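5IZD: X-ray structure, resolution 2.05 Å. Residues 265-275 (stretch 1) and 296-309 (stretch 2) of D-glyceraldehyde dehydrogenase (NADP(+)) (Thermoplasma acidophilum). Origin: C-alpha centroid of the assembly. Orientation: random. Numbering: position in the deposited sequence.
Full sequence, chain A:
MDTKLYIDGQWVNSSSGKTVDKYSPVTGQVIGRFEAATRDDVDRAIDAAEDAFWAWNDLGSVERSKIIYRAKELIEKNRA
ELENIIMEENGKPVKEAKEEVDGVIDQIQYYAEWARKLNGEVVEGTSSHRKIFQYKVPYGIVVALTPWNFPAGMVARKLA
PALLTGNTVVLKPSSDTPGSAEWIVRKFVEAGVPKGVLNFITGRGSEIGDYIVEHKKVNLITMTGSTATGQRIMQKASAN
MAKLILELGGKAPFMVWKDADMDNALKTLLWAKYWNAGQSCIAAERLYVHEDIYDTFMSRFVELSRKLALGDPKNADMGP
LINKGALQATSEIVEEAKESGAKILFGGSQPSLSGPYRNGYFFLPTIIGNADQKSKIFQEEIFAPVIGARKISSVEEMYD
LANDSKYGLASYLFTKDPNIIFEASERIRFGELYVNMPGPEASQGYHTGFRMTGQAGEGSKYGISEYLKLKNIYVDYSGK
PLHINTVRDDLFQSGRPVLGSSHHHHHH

Stretch 1 (265-275) ALKTLLWAKYW
Stretch 2, residues 296-309: TFMSRFVELSRKLA

Two helices of one chain pack through a largely apolar seam of leucine and aromatic side chains, closed at one end by a single hydrogen bond between hydroxyls. Helix 265-274 and the helix running from 296 through the Ser305 region, both already under way before these stretches, run in the same general sense, crossing at -50° with axes 10.5 Å apart at closest approach. Both keep helical phi/psi near -62/-44 and i to i+4 bonds (Leu270 N to Leu266 O, 2.9 Å). Register is set by Leu266 CA to Phe301 CA, 6.5 Å, and Leu270 CA to Ser305 CA, 7.4 Å.

Leu266 (m, t) is the knob, seated among Phe297, Arg300, Phe301 and Leu304. Buried leucine methyls pack on aromatic faces: Leu266 CD2 lies 3.8 Å from the Phe297 ring centroid, and Leu269 (t, p) CD2 3.5 Å from that of Phe301, both CH-pi contacts. Leu269 CD2 also meets the Phe297 edge, 3.5 Å from CE1. Both phenylalanines are chi1 t, with chi2 -83° (Phe297) and 50° (Phe301). Leu266 CD1 reaches Arg300 CB at 3.6 Å. One turn on from Leu266, Leu270 (m, t) places CD1 4.0 Å from Leu304 CB.

Tyr274 (chi1 m, chi2 -55°) donates from OH to Ser305 OG at 2.7 Å; Ser305 OG (m) donates to Phe301 O at 2.8 Å, satisfying both hydroxyls within apolar surroundings. After a type I turn from Ser305 to Leu308, Leu308 (m, t) CD1 lies 3.3 Å from Tyr274 CD2. The contact buries 628 Å², both sides summed.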

ATOM      1  N   ALA A 265       3.108  20.020 -30.240  1.00 33.83           N
ATOM      2  CA  ALA A 265       2.474  18.856 -30.824  1.00 33.19           C
ATOM      3  C   ALA A 265       3.356  18.293 -31.942  1.00 32.89           C
ATOM      4  O   ALA A 265       3.583  17.091 -31.986  1.00 32.30           O
ATOM      5  CB  ALA A 265       1.114  19.202 -31.349  1.00 33.45           C
ATOM      6  N   LEU A 266       3.818  19.184 -32.823  1.00 33.44           N
ATOM      7  CA  LEU A 266       4.734  18.822 -33.917  1.00 33.51           C
ATOM      8  C   LEU A 266       6.067  18.246 -33.438  1.00 33.22           C
ATOM      9  O   LEU A 266       6.530  17.275 -33.985  1.00 32.73           O
ATOM     10  CB  LEU A 266       4.974  19.992 -34.873  1.00 34.15           C
ATOM     11  CG  LEU A 266       3.761  20.306 -35.725  1.00 34.59           C
ATOM     12  CD1 LEU A 266       3.814  21.723 -36.321  1.00 35.36           C
ATOM     13  CD2 LEU A 266       3.610  19.243 -36.796  1.00 34.36           C
ATOM     14  N   LYS A 267       6.667  18.856 -32.421  1.00 33.51           N
ATOM     15  CA  LYS A 267       7.893  18.337 -31.854  1.00 33.41           C
ATOM     16  C   LYS A 267       7.694  16.930 -31.319  1.00 32.38           C
ATOM     17  O   LYS A 267       8.513  16.027 -31.581  1.00 31.80           O
ATOM     18  CB  LYS A 267       8.350  19.179 -30.691  1.00 34.39           C
ATOM     19  CG  LYS A 267       9.097  20.425 -31.076  1.00 35.76           C
ATOM     20  CD  LYS A 267       9.509  21.148 -29.787  1.00 36.70           C
ATOM     21  CE  LYS A 267      10.228  22.439 -30.106  1.00 38.01           C
ATOM     22  NZ  LYS A 267      10.369  23.248 -28.868  1.00 39.10           N
ATOM     23  N   THR A 268       6.620  16.754 -30.542  1.00 31.59           N
ATOM     24  CA  THR A 268       6.286  15.457 -29.990  1.00 30.77           C
ATOM     25  C   THR A 268       5.964  14.415 -31.090  1.00 30.55           C
ATOM     26  O   THR A 268       6.318  13.239 -30.938  1.00 29.99           O
ATOM     27  CB  THR A 268       5.111  15.543 -29.003  1.00 30.53           C
ATOM     28  OG1 THR A 268       5.370  16.571 -28.023  1.00 30.64           O
ATOM     29  CG2 THR A 268       4.850  14.199 -28.349  1.00 29.86           C
ATOM     30  N   LEU A 269       5.260  14.831 -32.144  1.00 30.85           N
ATOM     31  CA  LEU A 269       4.935  13.914 -33.233  1.00 30.85           C
ATOM     32  C   LEU A 269       6.191  13.476 -33.992  1.00 30.89           C
ATOM     33  O   LEU A 269       6.307  12.315 -34.374  1.00 30.64           O
ATOM     34  CB  LEU A 269       3.958  14.534 -34.230  1.00 31.22           C
ATOM     35  CG  LEU A 269       3.515  13.617 -35.366  1.00 31.19           C
ATOM     36  CD1 LEU A 269       2.815  12.375 -34.822  1.00 30.80           C
ATOM     37  CD2 LEU A 269       2.584  14.411 -36.280  1.00 31.80           C
ATOM     38  N   LEU A 270       7.128  14.394 -34.194  1.00 31.30           N
ATOM     39  CA  LEU A 270       8.412  14.001 -34.809  1.00 31.46           C
ATOM     40  C   LEU A 270       9.073  12.904 -33.991  1.00 30.73           C
ATOM     41  O   LEU A 270       9.569  11.905 -34.551  1.00 30.43           O
ATOM     42  CB  LEU A 270       9.347  15.194 -34.947  1.00 32.19           C
ATOM     43  CG  LEU A 270       9.072  16.180 -36.087  1.00 32.98           C
ATOM     44  CD1 LEU A 270       9.973  17.415 -35.910  1.00 33.59           C
ATOM     45  CD2 LEU A 270       9.344  15.528 -37.440  1.00 33.05           C
ATOM     46  N   TRP A 271       9.110  13.113 -32.680  1.00 30.21           N
ATOM     47  CA  TRP A 271       9.604  12.097 -31.753  1.00 29.61           C
ATOM     48  C   TRP A 271       8.793  10.778 -31.846  1.00 29.09           C
ATOM     49  O   TRP A 271       9.357   9.694 -32.128  1.00 28.62           O
ATOM     50  CB  TRP A 271       9.630  12.591 -30.302  1.00 29.48           C
ATOM     51  CG  TRP A 271      10.110  11.503 -29.423  1.00 29.05           C
ATOM     52  CD1 TRP A 271      11.420  11.194 -29.132  1.00 29.04           C
ATOM     53  CD2 TRP A 271       9.310  10.530 -28.747  1.00 28.62           C
ATOM     54  NE1 TRP A 271      11.471  10.081 -28.342  1.00 28.62           N
ATOM     55  CE2 TRP A 271      10.192   9.637 -28.115  1.00 28.41           C
ATOM     56  CE3 TRP A 271       7.931  10.291 -28.660  1.00 28.45           C
ATOM     57  CZ2 TRP A 271       9.740   8.560 -27.380  1.00 28.02           C
ATOM     58  CZ3 TRP A 271       7.486   9.176 -27.936  1.00 28.03           C
ATOM     59  CH2 TRP A 271       8.388   8.348 -27.310  1.00 27.81           C
ATOM     60  N   ALA A 272       7.472  10.886 -31.734  1.00 28.76           N
ATOM     61  CA  ALA A 272       6.644   9.704 -31.622  1.00 28.42           C
ATOM     62  C   ALA A 272       6.605   8.852 -32.880  1.00 28.53           C
ATOM     63  O   ALA A 272       6.497   7.633 -32.790  1.00 28.14           O
ATOM     64  CB  ALA A 272       5.214  10.077 -31.134  1.00 28.43           C
ATOM     65  N   LYS A 273       6.738   9.477 -34.056  1.00 29.07           N
ATOM     66  CA  LYS A 273       6.789   8.733 -35.282  1.00 29.31           C
ATOM     67  C   LYS A 273       8.192   8.227 -35.632  1.00 29.48           C
ATOM     68  O   LYS A 273       8.347   7.113 -36.110  1.00 29.47           O
ATOM     69  CB  LYS A 273       6.327   9.570 -36.455  1.00 29.76           C
ATOM     70  CG  LYS A 273       6.149   8.784 -37.753  1.00 29.94           C
ATOM     71  CD  LYS A 273       5.078   7.711 -37.675  1.00 29.70           C
ATOM     72  CE  LYS A 273       5.617   6.335 -37.404  1.00 29.36           C
ATOM     73  NZ  LYS A 273       4.537   5.338 -37.266  1.00 29.19           N
ATOM     74  N   TYR A 274       9.200   9.071 -35.484  1.00 29.88           N
ATOM     75  CA  TYR A 274      10.498   8.785 -36.097  1.00 30.21           C
ATOM     76  C   TYR A 274      11.542   8.287 -35.172  1.00 30.03           C
ATOM     77  O   TYR A 274      12.550   7.780 -35.650  1.00 30.22           O
ATOM     78  CB  TYR A 274      11.029   9.983 -36.929  1.00 30.74           C
ATOM     79  CG  TYR A 274      10.040  10.424 -37.935  1.00 31.06           C
ATOM     80  CD1 TYR A 274       9.517   9.511 -38.857  1.00 31.16           C
ATOM     81  CD2 TYR A 274       9.584  11.738 -37.972  1.00 31.35           C
ATOM     82  CE1 TYR A 274       8.585   9.906 -39.806  1.00 31.55           C
ATOM     83  CE2 TYR A 274       8.676  12.144 -38.913  1.00 31.71           C
ATOM     84  CZ  TYR A 274       8.150  11.245 -39.819  1.00 31.84           C
ATOM     85  OH  TYR A 274       7.195  11.645 -40.771  1.00 32.28           O
ATOM     86  N   TRP A 275      11.335   8.383 -33.875  1.00 29.87           N
ATOM     87  CA  TRP A 275      12.275   7.811 -32.921  1.00 30.06           C
ATOM     88  C   TRP A 275      12.358   6.337 -33.195  1.00 29.53           C
ATOM     89  O   TRP A 275      11.339   5.695 -33.419  1.00 28.94           O
ATOM     90  CB  TRP A 275      11.811   8.071 -31.531  1.00 30.13           C
ATOM     91  CG  TRP A 275      12.699   7.729 -30.366  1.00 30.66           C
ATOM     92  CD1 TRP A 275      13.941   8.264 -30.056  1.00 31.28           C
ATOM     93  CD2 TRP A 275      12.380   6.839 -29.296  1.00 30.54           C
ATOM     94  NE1 TRP A 275      14.381   7.769 -28.846  1.00 31.31           N
ATOM     95  CE2 TRP A 275      13.434   6.912 -28.350  1.00 30.72           C
ATOM     96  CE3 TRP A 275      11.285   6.013 -29.019  1.00 30.41           C
ATOM     97  CZ2 TRP A 275      13.420   6.187 -27.162  1.00 30.45           C
ATOM     98  CZ3 TRP A 275      11.271   5.278 -27.797  1.00 29.99           C
ATOM     99  CH2 TRP A 275      12.333   5.374 -26.907  1.00 30.10           C
ATOM    100  N   THR A 296      -2.934  23.314 -41.774  1.00 42.20           N
ATOM    101  CA  THR A 296      -1.650  23.847 -41.269  1.00 41.77           C
ATOM    102  C   THR A 296      -0.802  22.780 -40.614  1.00 40.25           C
ATOM    103  O   THR A 296       0.419  22.693 -40.928  1.00 39.94           O
ATOM    104  CB  THR A 296      -1.801  24.981 -40.261  1.00 42.24           C
ATOM    105  OG1 THR A 296      -2.412  26.053 -40.926  1.00 43.47           O
ATOM    106  CG2 THR A 296      -0.444  25.505 -39.800  1.00 42.24           C
ATOM    107  N   PHE A 297      -1.428  21.967 -39.754  1.00 38.93           N
ATOM    108  CA  PHE A 297      -0.699  20.899 -39.074  1.00 37.77           C
ATOM    109  C   PHE A 297       0.009  19.952 -40.080  1.00 37.19           C
ATOM    110  O   PHE A 297       1.227  19.738 -39.994  1.00 36.69           O
ATOM    111  CB  PHE A 297      -1.587  20.103 -38.107  1.00 37.18           C
ATOM    112  CG  PHE A 297      -0.810  19.181 -37.202  1.00 36.35           C
ATOM    113  CD1 PHE A 297      -0.414  17.924 -37.628  1.00 35.95           C
ATOM    114  CD2 PHE A 297      -0.447  19.581 -35.937  1.00 36.16           C
ATOM    115  CE1 PHE A 297       0.306  17.084 -36.796  1.00 35.21           C
ATOM    116  CE2 PHE A 297       0.285  18.758 -35.106  1.00 35.45           C
ATOM    117  CZ  PHE A 297       0.645  17.505 -35.521  1.00 35.02           C
ATOM    118  N   MET A 298      -0.748  19.399 -41.016  1.00 37.09           N
ATOM    119  CA  MET A 298      -0.180  18.439 -41.978  1.00 36.96           C
ATOM    120  C   MET A 298       0.922  19.015 -42.863  1.00 37.25           C
ATOM    121  O   MET A 298       1.888  18.321 -43.150  1.00 36.59           O
ATOM    122  CB  MET A 298      -1.255  17.864 -42.892  1.00 37.32           C
ATOM    123  CG  MET A 298      -2.283  17.006 -42.176  1.00 37.09           C
ATOM    124  SD  MET A 298      -1.595  15.778 -41.079  1.00 36.33           S
ATOM    125  CE  MET A 298      -0.742  14.695 -42.264  1.00 36.39           C
ATOM    126  N   SER A 299       0.760  20.277 -43.254  1.00 37.92           N
ATOM    127  CA  SER A 299       1.750  21.017 -44.050  1.00 38.56           C
ATOM    128  C   SER A 299       3.059  21.173 -43.250  1.00 38.11           C
ATOM    129  O   SER A 299       4.136  20.841 -43.727  1.00 37.75           O
ATOM    130  CB  SER A 299       1.122  22.381 -44.399  1.00 39.64           C
ATOM    131  OG  SER A 299       2.050  23.281 -44.953  1.00 40.50           O
ATOM    132  N   ARG A 300       2.951  21.624 -41.995  1.00 37.99           N
ATOM    133  CA  ARG A 300       4.116  21.815 -41.133  1.00 37.82           C
ATOM    134  C   ARG A 300       4.787  20.452 -40.895  1.00 37.14           C
ATOM    135  O   ARG A 300       6.018  20.347 -40.943  1.00 36.85           O
ATOM    136  CB  ARG A 300       3.730  22.514 -39.803  1.00 38.12           C
ATOM    137  CG  ARG A 300       3.304  23.961 -40.015  1.00 39.38           C
ATOM    138  CD  ARG A 300       3.194  24.785 -38.735  1.00 39.91           C
ATOM    139  NE  ARG A 300       4.517  24.819 -38.105  1.00 40.24           N
ATOM    140  CZ  ARG A 300       4.760  25.130 -36.834  1.00 40.52           C
ATOM    141  NH1 ARG A 300       3.786  25.475 -36.007  1.00 40.52           N
ATOM    142  NH2 ARG A 300       6.028  25.128 -36.414  1.00 40.61           N
ATOM    143  N   PHE A 301       3.980  19.401 -40.707  1.00 36.80           N
ATOM    144  CA  PHE A 301       4.496  18.067 -40.398  1.00 36.40           C
ATOM    145  C   PHE A 301       5.237  17.464 -41.586  1.00 36.40           C
ATOM    146  O   PHE A 301       6.297  16.845 -41.420  1.00 36.13           O
ATOM    147  CB  PHE A 301       3.363  17.117 -39.986  1.00 36.38           C
ATOM    148  CG  PHE A 301       3.806  15.702 -39.714  1.00 36.06           C
ATOM    149  CD1 PHE A 301       4.877  15.441 -38.862  1.00 35.77           C
ATOM    150  CD2 PHE A 301       3.092  14.615 -40.252  1.00 36.12           C
ATOM    151  CE1 PHE A 301       5.263  14.128 -38.591  1.00 35.48           C
ATOM    152  CE2 PHE A 301       3.478  13.306 -39.971  1.00 35.62           C
ATOM    153  CZ  PHE A 301       4.574  13.065 -39.158  1.00 35.22           C
ATOM    154  N   VAL A 302       4.674  17.630 -42.769  1.00 36.76           N
ATOM    155  CA  VAL A 302       5.375  17.251 -44.002  1.00 37.04           C
ATOM    156  C   VAL A 302       6.729  17.993 -44.152  1.00 37.42           C
ATOM    157  O   VAL A 302       7.783  17.362 -44.431  1.00 37.36           O
ATOM    158  CB  VAL A 302       4.474  17.443 -45.232  1.00 37.42           C
ATOM    159  CG1 VAL A 302       5.293  17.226 -46.514  1.00 37.62           C
ATOM    160  CG2 VAL A 302       3.292  16.482 -45.162  1.00 37.04           C
ATOM    161  N   GLU A 303       6.693  19.315 -43.942  1.00 38.04           N
ATOM    162  CA  GLU A 303       7.900  20.178 -44.045  1.00 38.64           C
ATOM    163  C   GLU A 303       8.975  19.764 -43.049  1.00 38.26           C
ATOM    164  O   GLU A 303      10.137  19.638 -43.424  1.00 38.09           O
ATOM    165  CB  GLU A 303       7.561  21.667 -43.887  1.00 39.35           C
ATOM    166  CG  GLU A 303       8.714  22.641 -44.045  0.50 39.88           C
ATOM    167  CD  GLU A 303       9.339  22.635 -45.430  0.50 40.44           C
ATOM    168  OE1 GLU A 303      10.505  23.049 -45.526  0.50 40.85           O
ATOM    169  OE2 GLU A 303       8.689  22.224 -46.423  0.50 40.55           O
ATOM    170  N   LEU A 304       8.594  19.452 -41.811  1.00 37.87           N
ATOM    171  CA  LEU A 304       9.586  19.000 -40.847  1.00 37.68           C
ATOM    172  C   LEU A 304      10.171  17.603 -41.159  1.00 37.63           C
ATOM    173  O   LEU A 304      11.403  17.351 -40.983  1.00 37.55           O
ATOM    174  CB  LEU A 304       8.997  19.019 -39.455  1.00 37.22           C
ATOM    175  CG  LEU A 304       8.796  20.432 -38.927  1.00 37.66           C
ATOM    176  CD1 LEU A 304       7.681  20.389 -37.915  1.00 37.35           C
ATOM    177  CD2 LEU A 304      10.080  20.937 -38.296  1.00 37.76           C
ATOM    178  N   SER A 305       9.273  16.721 -41.617  1.00 37.70           N
ATOM    179  CA  SER A 305       9.594  15.339 -41.956  1.00 37.71           C
ATOM    180  C   SER A 305      10.653  15.258 -43.086  1.00 39.02           C
ATOM    181  O   SER A 305      11.477  14.386 -43.061  1.00 37.79           O
ATOM    182  CB  SER A 305       8.330  14.540 -42.328  1.00 37.30           C
ATOM    183  OG  SER A 305       7.497  14.281 -41.181  1.00 36.80           O
ATOM    184  N   ARG A 306      10.611  16.198 -44.026  1.00 41.25           N
ATOM    185  CA  ARG A 306      11.579  16.229 -45.160  1.00 43.07           C
ATOM    186  C   ARG A 306      12.998  16.565 -44.749  1.00 43.13           C
ATOM    187  O   ARG A 306      13.926  16.323 -45.537  1.00 44.01           O
ATOM    188  CB  ARG A 306      11.273  17.359 -46.121  1.00 45.42           C
ATOM    189  CG  ARG A 306       9.933  17.363 -46.773  1.00 47.41           C
ATOM    190  CD  ARG A 306       9.756  18.681 -47.502  1.00 49.56           C
ATOM    191  NE  ARG A 306      10.117  18.467 -48.896  1.00 51.33           N
ATOM    192  CZ  ARG A 306       9.252  18.427 -49.908  1.00 53.46           C
ATOM    193  NH1 ARG A 306       9.721  18.196 -51.131  1.00 54.20           N
ATOM    194  NH2 ARG A 306       7.921  18.632 -49.711  1.00 54.40           N
ATOM    195  N   LYS A 307      13.134  17.276 -43.628  1.00 42.81           N
ATOM    196  CA  LYS A 307      14.402  17.746 -43.105  1.00 43.00           C
ATOM    197  C   LYS A 307      15.221  16.661 -42.426  1.00 43.16           C
ATOM    198  O   LYS A 307      16.399  16.904 -42.143  1.00 43.50           O
ATOM    199  CB  LYS A 307      14.183  18.882 -42.103  1.00 43.35           C
ATOM    200  N   LEU A 308      14.633  15.476 -42.168  1.00 43.00           N
ATOM    201  CA  LEU A 308      15.296  14.421 -41.372  1.00 42.53           C
ATOM    202  C   LEU A 308      16.279  13.732 -42.273  1.00 42.55           C
ATOM    203  O   LEU A 308      15.911  13.375 -43.396  1.00 42.19           O
ATOM    204  CB  LEU A 308      14.289  13.412 -40.778  1.00 42.09           C
ATOM    205  CG  LEU A 308      13.310  14.045 -39.749  1.00 42.43           C
ATOM    206  CD1 LEU A 308      12.152  13.113 -39.428  1.00 41.86           C
ATOM    207  CD2 LEU A 308      13.968  14.477 -38.436  1.00 42.43           C
ATOM    208  N   ALA A 309      17.523  13.583 -41.790  1.00 42.53           N
ATOM    209  CA  ALA A 309      18.560  12.872 -42.524  1.00 42.71           C
ATOM    210  C   ALA A 309      18.579  11.380 -42.144  1.00 42.60           C
ATOM    211  O   ALA A 309      18.450  11.014 -40.981  1.00 40.76           O
ATOM    212  CB  ALA A 309      19.928  13.494 -42.279  1.00 43.03           C
TER